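Local coordinates for peroxinectin A (Dictyostelium discoideum, PDB 6ERC), which catalyses the oxidation of phenolic donors by hydrogen peroxide as a secreted haem peroxidase, with iodide and thiocyanate peroxidase activity, at residues A[38-43]-A[92-97]; A[114-119]-A[380-385]; A[34-39]-A[132-137]. All blocks are in the same frame, centred on the assembly; numbering follows the deposited sequence.

Interaction 1: residues A[38-43]-A[92-97]; sequences NGFPNI and SWPIKV. With NAG (2-acetamido-2-deoxy-beta-D-glucopyranose), chain C.
In Trp93 CG stands anti to the backbone N (chi1 174°), and in Phe40 CG stands beside the backbone N (chi1 -56°). With CG placed so on each side, the indole and phenyl ring meet as an offset stack. The centroids of the Phe40 ring and the five-membered ring of Trp93 are 4.3 Å apart, and the planes are tilted by 28°. Trp93 CD1 lies over one face of the phenyl ring, toward its rim, 3.3 Å from Phe40 CD1. The backbone atom Ser92 O meets that ring at its edge, 3.5 Å from Phe40 CE1.

Pro41 takes the other half of the indole. Its CD sits 3.3 Å from the centroid of the Trp93 six-membered ring, squarely over the face, as a CH-pi contact. Phe40 CB makes a second CH-pi contact on the same face, over the five-membered ring. Two consecutive residues thus share one indole face, which probably limits how the ring can turn. Gln385 and Arg388 of helix 379-390 also touch Trp93. Next along the loop, Asn42 ND2 is covalently bonded to C1 of an N-acetylglucosamine. This is proline-aromatic CH-pi packing, here joining a glycosylated surface loop to the outermost strand 91-96 of an antiparallel sheet.

Interaction 2: residues A[114-119]-A[380-385]; sequences MNYFRT and ASRNLQ. With HEM (protoporphyrin IX containing Fe), chain F.
The backbones come nearest, CA to CA, at Tyr116 and Arg382, 7.4 Å apart. Segment 114-119 is extended and is strand at residues 117-119. Segment 380-385 is one part of a longer helix.

Arg382 carries the polar contact. Its chain bends at chi3 (75°), which sets NE beside a haem propionate. Arg382 NE donates to the haem carboxylate oxygen O2A at 2.9 Å. In the plane of the guanidinium, at its edge, Arg382 NH1 makes a weak hydrogen bond to Asn115 O, also 2.9 Å long. The same group thus spans a haem propionate and the strand backbone. Tyr116 CD2 lies over one guanidinium face, toward its rim, with the two planes 42° apart.

Gln385 CB rests over a face of the Tyr116 ring, 3.8 Å from its centroid, as a CH-pi contact. The closest atom is Tyr116 CE2, 3.6 Å from Gln385 CB. The polar ends have other mates: Tyr116 OH is hydrogen-bonded to Asp389, and Gln385 OE1 to Ser48.

Met114 and Tyr116 pair by backbone hydrogen bonds with Ile95 and Trp93 of strand 91-96. Helix 379-390 thus meets the sheet through Tyr116 and Gln385, and helices 48-56 and 435-441 through other side chains.

Interaction 3: residues A[34-39]-A[132-137]; sequences KFNKNG and VVDEDG
Glu135 lays its side chain across that of Asn36 at about a right angle. Asn36 CB comes within 3.3 Å of Glu135 OE2, while Asn36 OD1 is 3.2 Å from Glu135 CB. Asn36 OD1 and Glu135 OE1 are close too, but both are acceptors and form no hydrogen bond.

Asp134 makes the polar link. Its CG is anti to the backbone N (chi1 -162°). Asp134 OD1 accepts a hydrogen bond from Lys37 N at 3.1 Å, on the syn side and 25° out of the carboxylate plane. Asn36 N lies 3.0 Å from the same Asp134 OD1. The oxygen also stands over one face of the Phe35 ring, 4.0 Å from Phe35 CE1. Asp134 OD2 receives a weak hydrogen bond from Asp136 N, as in an Asx turn. An alanine in place of Asp134 would probably leave Lys37 N without its acceptor and the two turns less firmly joined.

At the other end Lys34 crosses Val132 at about a right angle, and its CG packs on Val132 CG2. Lys34 CD is 3.3 Å from Val133 O. Lys34 CE lies 3.8 Å from Glu135 CG, but the charged ends are not in contact.

Asp136 OD1 is hydrogen-bonded to Tyr140 OH, and Lys37 makes a cation-pi contact with Tyr140. Glu135 touches the glycan on Asn42. The motif is a surface pair of type I beta turns, Asn36 to Gly39 and Asp134 to Gly137, joined through the buried carboxylate of Asp134.

In the fold
From the N terminus, 34-39 comes first and pairs with 132-137. Segment 38-43 follows, sharing Asn38 and Gly39 with it. It meets 92-97, so interaction 1 starts from the same stretch as interaction 3 and closes a shorter loop, ending before 132-137. Interaction 2 opens at 114-119, after interaction 1 has closed. Its partner is 380-385, beyond 137, and so it crosses interaction 3. Interactions 1 and 2 share the sheet, where strands 91-96 and 113-124 are neighbours. Arg118 links interactions 2 and 3, probably hydrogen-bonding Asn36 O and Phe35 O. Together they tie the N-terminal loop, the sheet and the loop between strands 113-124 and 139-144 to helix 379-390 at the haem.

Interaction 1: residues A[38-43]-A[92-97]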
loop_
_atom_site.group_PDB
_atom_site.type_symbol
_atom_site.label_atom_id
_atom_site.label_comp_id
_atom_site.label_asym_id
_atom_site.label_seq_id
_atom_site.Cartn_x
_atom_site.Cartn_y
_atom_site.Cartn_z
ATOM N N ASN A 38 -16.802 10.625 -17.076
ATOM C CA ASN A 38 -17.319 9.789 -18.154
ATOM C C ASN A 38 -16.424 9.789 -19.388
ATOM O O ASN A 38 -16.553 8.888 -20.225
ATOM C CB ASN A 38 -18.727 10.248 -18.534
ATOM C CG ASN A 38 -19.725 10.032 -17.418
ATOM O OD1 ASN A 38 -19.642 9.050 -16.678
ATOM N ND2 ASN A 38 -20.674 10.954 -17.286
ATOM N N GLY A 39 -15.534 10.768 -19.528
ATOM C CA GLY A 39 -14.594 10.782 -20.632
ATOM C C GLY A 39 -13.158 10.742 -20.158
ATOM O O GLY A 39 -12.863 10.143 -19.121
ATOM N N PHE A 40 -12.242 11.369 -20.921
ATOM C CA PHE A 40 -10.872 11.533 -20.460
ATOM C C PHE A 40 -10.731 12.860 -19.719
ATOM O O PHE A 40 -11.460 13.814 -20.004
ATOM C CB PHE A 40 -9.896 11.512 -21.636
ATOM C CG PHE A 40 -9.978 10.276 -22.497
ATOM C CD1 PHE A 40 -10.568 9.112 -22.032
ATOM C CD2 PHE A 40 -9.449 10.285 -23.778
ATOM C CE1 PHE A 40 -10.631 7.981 -22.835
ATOM C CE2 PHE A 40 -9.511 9.161 -24.582
ATOM C CZ PHE A 40 -10.100 8.009 -24.110
ATOM N N PRO A 41 -9.814 12.974 -18.761
ATOM C CA PRO A 41 -9.557 14.287 -18.157
ATOM C C PRO A 41 -8.876 15.221 -19.144
ATOM O O PRO A 41 -8.054 14.797 -19.962
ATOM C CB PRO A 41 -8.640 13.968 -16.970
ATOM C CG PRO A 41 -8.779 12.508 -16.741
ATOM C CD PRO A 41 -9.082 11.903 -18.070
ATOM N N ASN A 42 -9.222 16.501 -19.062
ATOM C CA ASN A 42 -8.627 17.517 -19.929
ATOM C C ASN A 42 -7.250 17.863 -19.379
ATOM O O ASN A 42 -7.120 18.674 -18.461
ATOM C CB ASN A 42 -9.521 18.749 -20.007
ATOM C CG ASN A 42 -8.940 19.835 -20.890
ATOM O OD1 ASN A 42 -8.138 19.563 -21.785
ATOM N ND2 ASN A 42 -9.339 21.077 -20.641
ATOM N N ILE A 43 -6.216 17.239 -19.936
ATOM C CA ILE A 43 -4.841 17.419 -19.480
ATOM C C ILE A 43 -4.089 18.187 -20.556
ATOM O O ILE A 43 -4.064 17.771 -21.721
ATOM C CB ILE A 43 -4.156 16.073 -19.190
ATOM C CG1 ILE A 43 -4.981 15.245 -18.199
ATOM C CG2 ILE A 43 -2.741 16.294 -18.660
ATOM C CD1 ILE A 43 -5.179 15.895 -16.847
ATOM N N SER A 92 -12.540 2.828 -19.685
ATOM C CA SER A 92 -11.196 2.786 -20.245
ATOM C C SER A 92 -10.708 4.186 -20.605
ATOM O O SER A 92 -11.342 4.889 -21.400
ATOM C CB SER A 92 -11.174 1.880 -21.473
ATOM O OG SER A 92 -9.883 1.839 -22.049
ATOM N N TRP A 93 -9.578 4.587 -20.017
ATOM C CA TRP A 93 -8.801 5.747 -20.453
ATOM C C TRP A 93 -7.382 5.252 -20.712
ATOM O O TRP A 93 -6.489 5.423 -19.869
ATOM C CB TRP A 93 -8.811 6.869 -19.416
ATOM C CG TRP A 93 -7.897 8.016 -19.769
ATOM C CD1 TRP A 93 -7.542 8.429 -21.023
ATOM C CD2 TRP A 93 -7.213 8.885 -18.856
ATOM N NE1 TRP A 93 -6.687 9.500 -20.946
ATOM C CE2 TRP A 93 -6.469 9.800 -19.628
ATOM C CE3 TRP A 93 -7.161 8.979 -17.463
ATOM C CZ2 TRP A 93 -5.683 10.796 -19.051
ATOM C CZ3 TRP A 93 -6.379 9.967 -16.894
ATOM C CH2 TRP A 93 -5.652 10.863 -17.685
ATOM N N PRO A 94 -7.135 4.635 -21.868
ATOM C CA PRO A 94 -5.834 3.998 -22.102
ATOM C C PRO A 94 -4.672 4.965 -21.934
ATOM O O PRO A 94 -4.813 6.186 -22.042
ATOM C CB PRO A 94 -5.939 3.499 -23.549
ATOM C CG PRO A 94 -7.405 3.368 -23.800
ATOM C CD PRO A 94 -8.048 4.464 -23.011
ATOM N N ILE A 95 -3.507 4.391 -21.654
ATOM C CA ILE A 95 -2.270 5.154 -21.536
ATOM C C ILE A 95 -1.620 5.215 -22.908
ATOM O O ILE A 95 -1.241 4.182 -23.471
ATOM C CB ILE A 95 -1.320 4.524 -20.508
ATOM C CG1 ILE A 95 -2.054 4.338 -19.182
ATOM C CG2 ILE A 95 -0.065 5.381 -20.352
ATOM C CD1 ILE A 95 -1.176 3.920 -18.010
ATOM N N LYS A 96 -1.490 6.424 -23.446
ATOM C CA LYS A 96 -0.904 6.596 -24.766
ATOM C C LYS A 96 0.606 6.403 -24.701
ATOM O O LYS A 96 1.275 6.926 -23.804
ATOM C CB LYS A 96 -1.242 7.982 -25.317
ATOM C CG LYS A 96 -2.692 8.138 -25.749
ATOM C CD LYS A 96 -2.942 9.493 -26.398
ATOM C CE LYS A 96 -4.351 9.585 -26.965
ATOM N NZ LYS A 96 -4.668 10.949 -27.473
ATOM N N VAL A 97 1.139 5.640 -25.648
ATOM C CA VAL A 97 2.572 5.412 -25.775
ATOM C C VAL A 97 3.113 6.394 -26.813
ATOM O O VAL A 97 2.626 6.388 -27.954
ATOM C CB VAL A 97 2.880 3.964 -26.180
ATOM C CG1 VAL A 97 4.380 3.764 -26.382
ATOM C CG2 VAL A 97 2.344 2.999 -25.132
HETATM C C1 NAG C . -8.966 22.256 -21.165
HETATM C C2 NAG C . -10.251 22.910 -21.668
HETATM C C3 NAG C . -9.940 24.252 -22.333
HETATM C C4 NAG C . -9.116 25.134 -21.405
HETATM C C5 NAG C . -7.880 24.383 -20.918
HETATM C C6 NAG C . -7.079 25.157 -19.896
HETATM C C7 NAG C . -12.100 21.417 -22.291
HETATM C C8 NAG C . -12.683 20.553 -23.370
HETATM N N2 NAG C . -10.951 22.033 -22.591
HETATM O O3 NAG C . -11.158 24.910 -22.668
HETATM O O4 NAG C . -8.712 26.316 -22.090
HETATM O O5 NAG C . -8.277 23.155 -20.288
HETATM O O6 NAG C . -6.343 24.290 -19.041
HETATM O O7 NAG C . -12.647 21.554 -21.199
#

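Interaction 2: residues A[114-119]-A[380-385]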
loop_
_atom_site.group_PDB
_atom_site.type_symbol
_atom_site.label_atom_id
_atom_site.label_comp_id
_atom_site.label_asym_id
_atom_site.label_seq_id
_atom_site.Cartn_x
_atom_site.Cartn_y
_atom_site.Cartn_z
ATOM N N MET A 114 -1.183 1.301 -23.403
ATOM C CA MET A 114 -1.173 0.387 -22.273
ATOM C C MET A 114 -2.524 0.456 -21.577
ATOM O O MET A 114 -3.090 1.540 -21.409
ATOM C CB MET A 114 -0.055 0.729 -21.288
ATOM C CG MET A 114 1.336 0.500 -21.841
ATOM S SD MET A 114 2.627 0.970 -20.679
ATOM C CE MET A 114 2.488 2.754 -20.727
ATOM N N ASN A 115 -3.042 -0.704 -21.184
ATOM C CA ASN A 115 -4.356 -0.763 -20.559
ATOM C C ASN A 115 -4.417 0.144 -19.336
ATOM O O ASN A 115 -3.496 0.163 -18.514
ATOM C CB ASN A 115 -4.681 -2.203 -20.155
ATOM C CG ASN A 115 -4.804 -3.127 -21.345
ATOM O OD1 ASN A 115 -3.808 -3.478 -21.981
ATOM N ND2 ASN A 115 -6.031 -3.534 -21.650
ATOM N N TYR A 116 -5.505 0.904 -19.224
ATOM C CA TYR A 116 -5.814 1.617 -17.991
ATOM C C TYR A 116 -7.318 1.809 -17.898
ATOM O O TYR A 116 -7.958 2.213 -18.874
ATOM C CB TYR A 116 -5.111 2.973 -17.919
ATOM C CG TYR A 116 -5.468 3.761 -16.676
ATOM C CD1 TYR A 116 -6.601 4.564 -16.639
ATOM C CD2 TYR A 116 -4.674 3.698 -15.538
ATOM C CE1 TYR A 116 -6.930 5.280 -15.510
ATOM C CE2 TYR A 116 -4.996 4.415 -14.404
ATOM C CZ TYR A 116 -6.124 5.202 -14.395
ATOM O OH TYR A 116 -6.450 5.918 -13.267
ATOM N N PHE A 117 -7.866 1.531 -16.720
ATOM C CA PHE A 117 -9.288 1.685 -16.452
ATOM C C PHE A 117 -9.466 2.637 -15.283
ATOM O O PHE A 117 -8.782 2.508 -14.263
ATOM C CB PHE A 117 -9.932 0.335 -16.158
ATOM C CG PHE A 117 -9.999 -0.568 -17.350
ATOM C CD1 PHE A 117 -8.920 -1.364 -17.693
ATOM C CD2 PHE A 117 -11.136 -0.614 -18.135
ATOM C CE1 PHE A 117 -8.978 -2.194 -18.798
ATOM C CE2 PHE A 117 -11.203 -1.442 -19.238
ATOM C CZ PHE A 117 -10.122 -2.234 -19.572
ATOM N N ARG A 118 -10.376 3.591 -15.436
ATOM C CA ARG A 118 -10.532 4.635 -14.437
ATOM C C ARG A 118 -11.168 4.079 -13.169
ATOM O O ARG A 118 -11.938 3.114 -13.199
ATOM C CB ARG A 118 -11.371 5.785 -14.997
ATOM C CG ARG A 118 -10.735 6.468 -16.204
ATOM C CD ARG A 118 -11.454 7.755 -16.579
ATOM N NE ARG A 118 -11.284 8.797 -15.569
ATOM C CZ ARG A 118 -11.690 10.055 -15.712
ATOM N NH1 ARG A 118 -12.291 10.443 -16.827
ATOM N NH2 ARG A 118 -11.493 10.930 -14.737
ATOM N N THR A 119 -10.830 4.703 -12.045
ATOM C CA THR A 119 -11.298 4.237 -10.749
ATOM C C THR A 119 -12.807 4.379 -10.623
ATOM O O THR A 119 -13.402 5.340 -11.114
ATOM C CB THR A 119 -10.610 5.019 -9.634
ATOM O OG1 THR A 119 -9.193 4.947 -9.822
ATOM C CG2 THR A 119 -10.971 4.442 -8.269
ATOM N N ALA A 380 4.964 3.862 -12.978
ATOM C CA ALA A 380 5.053 5.317 -12.943
ATOM C C ALA A 380 3.928 5.947 -13.757
ATOM O O ALA A 380 3.260 6.879 -13.296
ATOM C CB ALA A 380 6.415 5.769 -13.465
ATOM N N SER A 381 3.698 5.440 -14.971
ATOM C CA SER A 381 2.619 5.966 -15.800
ATOM C C SER A 381 1.260 5.733 -15.153
ATOM O O SER A 381 0.404 6.627 -15.150
ATOM C CB SER A 381 2.661 5.326 -17.188
ATOM O OG SER A 381 3.895 5.585 -17.831
ATOM N N ARG A 382 1.038 4.536 -14.605
ATOM C CA ARG A 382 -0.235 4.249 -13.952
ATOM C C ARG A 382 -0.509 5.235 -12.824
ATOM O O ARG A 382 -1.653 5.657 -12.621
ATOM C CB ARG A 382 -0.249 2.813 -13.428
ATOM C CG ARG A 382 -0.341 1.759 -14.526
ATOM C CD ARG A 382 -0.678 0.377 -13.972
ATOM N NE ARG A 382 -2.081 0.261 -13.575
ATOM C CZ ARG A 382 -3.088 0.040 -14.419
ATOM N NH1 ARG A 382 -2.856 -0.084 -15.721
ATOM N NH2 ARG A 382 -4.333 -0.051 -13.963
ATOM N N ASN A 383 0.530 5.623 -12.085
ATOM C CA ASN A 383 0.345 6.587 -11.007
ATOM C C ASN A 383 -0.052 7.951 -11.557
ATOM O O ASN A 383 -1.007 8.570 -11.073
ATOM C CB ASN A 383 1.618 6.688 -10.170
ATOM C CG ASN A 383 1.962 5.383 -9.475
ATOM O OD1 ASN A 383 1.077 4.627 -9.077
ATOM N ND2 ASN A 383 3.251 5.112 -9.329
ATOM N N LEU A 384 0.669 8.436 -12.572
ATOM C CA LEU A 384 0.319 9.711 -13.191
ATOM C C LEU A 384 -1.114 9.692 -13.705
ATOM O O LEU A 384 -1.881 10.634 -13.477
ATOM C CB LEU A 384 1.292 10.028 -14.325
ATOM C CG LEU A 384 2.554 10.817 -13.964
ATOM C CD1 LEU A 384 2.211 12.225 -13.492
ATOM C CD2 LEU A 384 3.377 10.092 -12.917
ATOM N N GLN A 385 -1.496 8.621 -14.401
ATOM C CA GLN A 385 -2.879 8.485 -14.846
ATOM C C GLN A 385 -3.845 8.582 -13.674
ATOM O O GLN A 385 -4.835 9.321 -13.729
ATOM C CB GLN A 385 -3.063 7.156 -15.573
ATOM C CG GLN A 385 -2.364 7.088 -16.902
ATOM C CD GLN A 385 -3.101 7.841 -17.990
ATOM O OE1 GLN A 385 -2.595 8.820 -18.534
ATOM N NE2 GLN A 385 -4.305 7.383 -18.315
HETATM C CHA HEM F . -1.000 1.018 -5.784
HETATM C CHB HEM F . 2.183 -2.279 -7.324
HETATM C CHC HEM F . 5.015 -1.305 -3.491
HETATM C CHD HEM F . 1.934 2.162 -2.096
HETATM C C1A HEM F . -0.353 0.090 -6.560
HETATM C C2A HEM F . -0.769 -0.354 -7.867
HETATM C C3A HEM F . 0.106 -1.265 -8.302
HETATM C C4A HEM F . 1.108 -1.429 -7.273
HETATM C CMA HEM F . 0.073 -2.023 -9.647
HETATM C CAA HEM F . -2.011 0.170 -8.606
HETATM C CBA HEM F . -1.508 0.962 -9.804
HETATM C CGA HEM F . -2.554 1.954 -10.241
HETATM O O1A HEM F . -2.888 2.873 -9.449
HETATM O O2A HEM F . -3.050 1.833 -11.389
HETATM C C1B HEM F . 3.206 -2.308 -6.408
HETATM C C2B HEM F . 4.336 -3.203 -6.461
HETATM C C3B HEM F . 5.121 -2.944 -5.402
HETATM C C4B HEM F . 4.509 -1.869 -4.646
HETATM C CMB HEM F . 4.514 -4.250 -7.579
HETATM C CAB HEM F . 6.456 -3.600 -4.980
HETATM C CBB HEM F . 7.076 -4.534 -5.709
HETATM C C1C HEM F . 4.441 -0.275 -2.777
HETATM C C2C HEM F . 4.969 0.339 -1.571
HETATM C C3C HEM F . 4.106 1.303 -1.185
HETATM C C4C HEM F . 3.019 1.315 -2.140
HETATM C CMC HEM F . 6.303 -0.117 -0.943
HETATM C CAC HEM F . 4.105 2.300 0.005
HETATM C CBC HEM F . 5.036 2.381 0.958
HETATM C C1D HEM F . 0.855 2.123 -2.946
HETATM C C2D HEM F . -0.356 2.900 -2.813
HETATM C C3D HEM F . -1.153 2.586 -3.838
HETATM C C4D HEM F . -0.490 1.591 -4.643
HETATM C CMD HEM F . -0.626 3.924 -1.692
HETATM C CAD HEM F . -2.562 3.127 -4.137
HETATM C CBD HEM F . -3.497 2.350 -3.215
HETATM C CGD HEM F . -4.838 2.116 -3.868
HETATM O O1D HEM F . -4.965 1.124 -4.630
HETATM O O2D HEM F . -5.788 2.905 -3.632
HETATM N NA HEM F . 0.798 -0.588 -6.226
HETATM N NB HEM F . 3.340 -1.508 -5.291
HETATM N NC HEM F . 3.250 0.345 -3.091
HETATM N ND HEM F . 0.737 1.334 -4.072
HETATM FE FE HEM F . 1.995 -0.106 -4.641
#

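Interaction 3: residues A[34-39]-A[132-137]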
loop_
_atom_site.group_PDB
_atom_site.type_symbol
_atom_site.label_atom_id
_atom_site.label_comp_id
_atom_site.label_asym_id
_atom_site.label_seq_id
_atom_site.Cartn_x
_atom_site.Cartn_y
_atom_site.Cartn_z
ATOM N N LYS A 34 -11.391 19.514 -12.361
ATOM C CA LYS A 34 -12.294 18.723 -13.189
ATOM C C LYS A 34 -11.543 17.585 -13.865
ATOM O O LYS A 34 -10.533 17.802 -14.542
ATOM C CB LYS A 34 -12.963 19.616 -14.238
ATOM C CG LYS A 34 -13.783 20.753 -13.650
ATOM C CD LYS A 34 -14.801 21.298 -14.648
ATOM C CE LYS A 34 -14.141 21.859 -15.896
ATOM N NZ LYS A 34 -15.147 22.456 -16.825
ATOM N N PHE A 35 -12.036 16.362 -13.672
ATOM C CA PHE A 35 -11.418 15.177 -14.250
ATOM C C PHE A 35 -12.299 14.489 -15.284
ATOM O O PHE A 35 -11.867 13.497 -15.879
ATOM C CB PHE A 35 -11.028 14.179 -13.145
ATOM C CG PHE A 35 -12.114 13.918 -12.136
ATOM C CD1 PHE A 35 -13.108 12.988 -12.388
ATOM C CD2 PHE A 35 -12.128 14.591 -10.926
ATOM C CE1 PHE A 35 -14.101 12.746 -11.461
ATOM C CE2 PHE A 35 -13.120 14.351 -9.994
ATOM C CZ PHE A 35 -14.106 13.427 -10.262
ATOM N N ASN A 36 -13.512 14.987 -15.518
ATOM C CA ASN A 36 -14.368 14.515 -16.606
ATOM C C ASN A 36 -14.522 12.991 -16.561
ATOM O O ASN A 36 -14.050 12.255 -17.427
ATOM C CB ASN A 36 -13.798 14.978 -17.951
ATOM C CG ASN A 36 -14.811 14.902 -19.070
ATOM O OD1 ASN A 36 -15.655 15.781 -19.214
ATOM N ND2 ASN A 36 -14.727 13.853 -19.872
ATOM N N LYS A 37 -15.220 12.545 -15.513
ATOM C CA LYS A 37 -15.318 11.120 -15.202
ATOM C C LYS A 37 -15.683 10.292 -16.432
ATOM O O LYS A 37 -14.973 9.347 -16.795
ATOM C CB LYS A 37 -16.352 10.902 -14.094
ATOM C CG LYS A 37 -16.447 9.457 -13.614
ATOM C CD LYS A 37 -17.746 9.190 -12.864
ATOM C CE LYS A 37 -18.947 9.080 -13.800
ATOM N NZ LYS A 37 -18.830 7.930 -14.744
ATOM N N ASN A 38 -16.802 10.625 -17.076
ATOM C CA ASN A 38 -17.319 9.789 -18.154
ATOM C C ASN A 38 -16.424 9.789 -19.388
ATOM O O ASN A 38 -16.553 8.888 -20.225
ATOM C CB ASN A 38 -18.727 10.248 -18.534
ATOM C CG ASN A 38 -19.725 10.032 -17.418
ATOM O OD1 ASN A 38 -19.642 9.050 -16.678
ATOM N ND2 ASN A 38 -20.674 10.954 -17.286
ATOM N N GLY A 39 -15.534 10.768 -19.528
ATOM C CA GLY A 39 -14.594 10.782 -20.632
ATOM C C GLY A 39 -13.158 10.742 -20.158
ATOM O O GLY A 39 -12.863 10.143 -19.121
ATOM N N VAL A 132 -15.773 19.053 -6.910
ATOM C CA VAL A 132 -15.768 19.941 -8.067
ATOM C C VAL A 132 -16.921 19.544 -8.975
ATOM O O VAL A 132 -17.279 18.368 -9.078
ATOM C CB VAL A 132 -14.424 19.894 -8.832
ATOM C CG1 VAL A 132 -14.192 18.522 -9.465
ATOM C CG2 VAL A 132 -14.384 20.985 -9.888
ATOM N N VAL A 133 -17.504 20.539 -9.637
ATOM C CA VAL A 133 -18.549 20.284 -10.624
ATOM C C VAL A 133 -17.883 19.702 -11.867
ATOM O O VAL A 133 -17.112 20.383 -12.547
ATOM C CB VAL A 133 -19.337 21.557 -10.954
ATOM C CG1 VAL A 133 -20.267 21.331 -12.147
ATOM C CG2 VAL A 133 -20.139 22.006 -9.741
ATOM N N ASP A 134 -18.174 18.438 -12.160
ATOM C CA ASP A 134 -17.627 17.803 -13.344
ATOM C C ASP A 134 -18.101 18.536 -14.598
ATOM O O ASP A 134 -19.006 19.372 -14.568
ATOM C CB ASP A 134 -18.042 16.333 -13.401
ATOM C CG ASP A 134 -17.182 15.521 -14.347
ATOM O OD1 ASP A 134 -16.059 15.145 -13.948
ATOM O OD2 ASP A 134 -17.624 15.264 -15.488
ATOM N N GLU A 135 -17.475 18.197 -15.721
ATOM C CA GLU A 135 -17.786 18.857 -16.980
ATOM C C GLU A 135 -19.165 18.483 -17.508
ATOM O O GLU A 135 -19.669 19.164 -18.405
ATOM C CB GLU A 135 -16.695 18.525 -17.998
ATOM C CG GLU A 135 -15.294 18.570 -17.374
ATOM C CD GLU A 135 -14.170 18.524 -18.383
ATOM O OE1 GLU A 135 -14.413 18.819 -19.573
ATOM O OE2 GLU A 135 -13.035 18.195 -17.970
ATOM N N ASP A 136 -19.791 17.437 -16.970
ATOM C CA ASP A 136 -21.168 17.103 -17.304
ATOM C C ASP A 136 -22.169 17.748 -16.356
ATOM O O ASP A 136 -23.369 17.471 -16.456
ATOM C CB ASP A 136 -21.361 15.583 -17.312
ATOM C CG ASP A 136 -21.215 14.961 -15.932
ATOM O OD1 ASP A 136 -22.204 14.954 -15.167
ATOM O OD2 ASP A 136 -20.112 14.475 -15.611
ATOM N N GLY A 137 -21.707 18.598 -15.442
ATOM C CA GLY A 137 -22.593 19.335 -14.566
ATOM C C GLY A 137 -22.904 18.667 -13.246
ATOM O O GLY A 137 -23.778 19.152 -12.520
#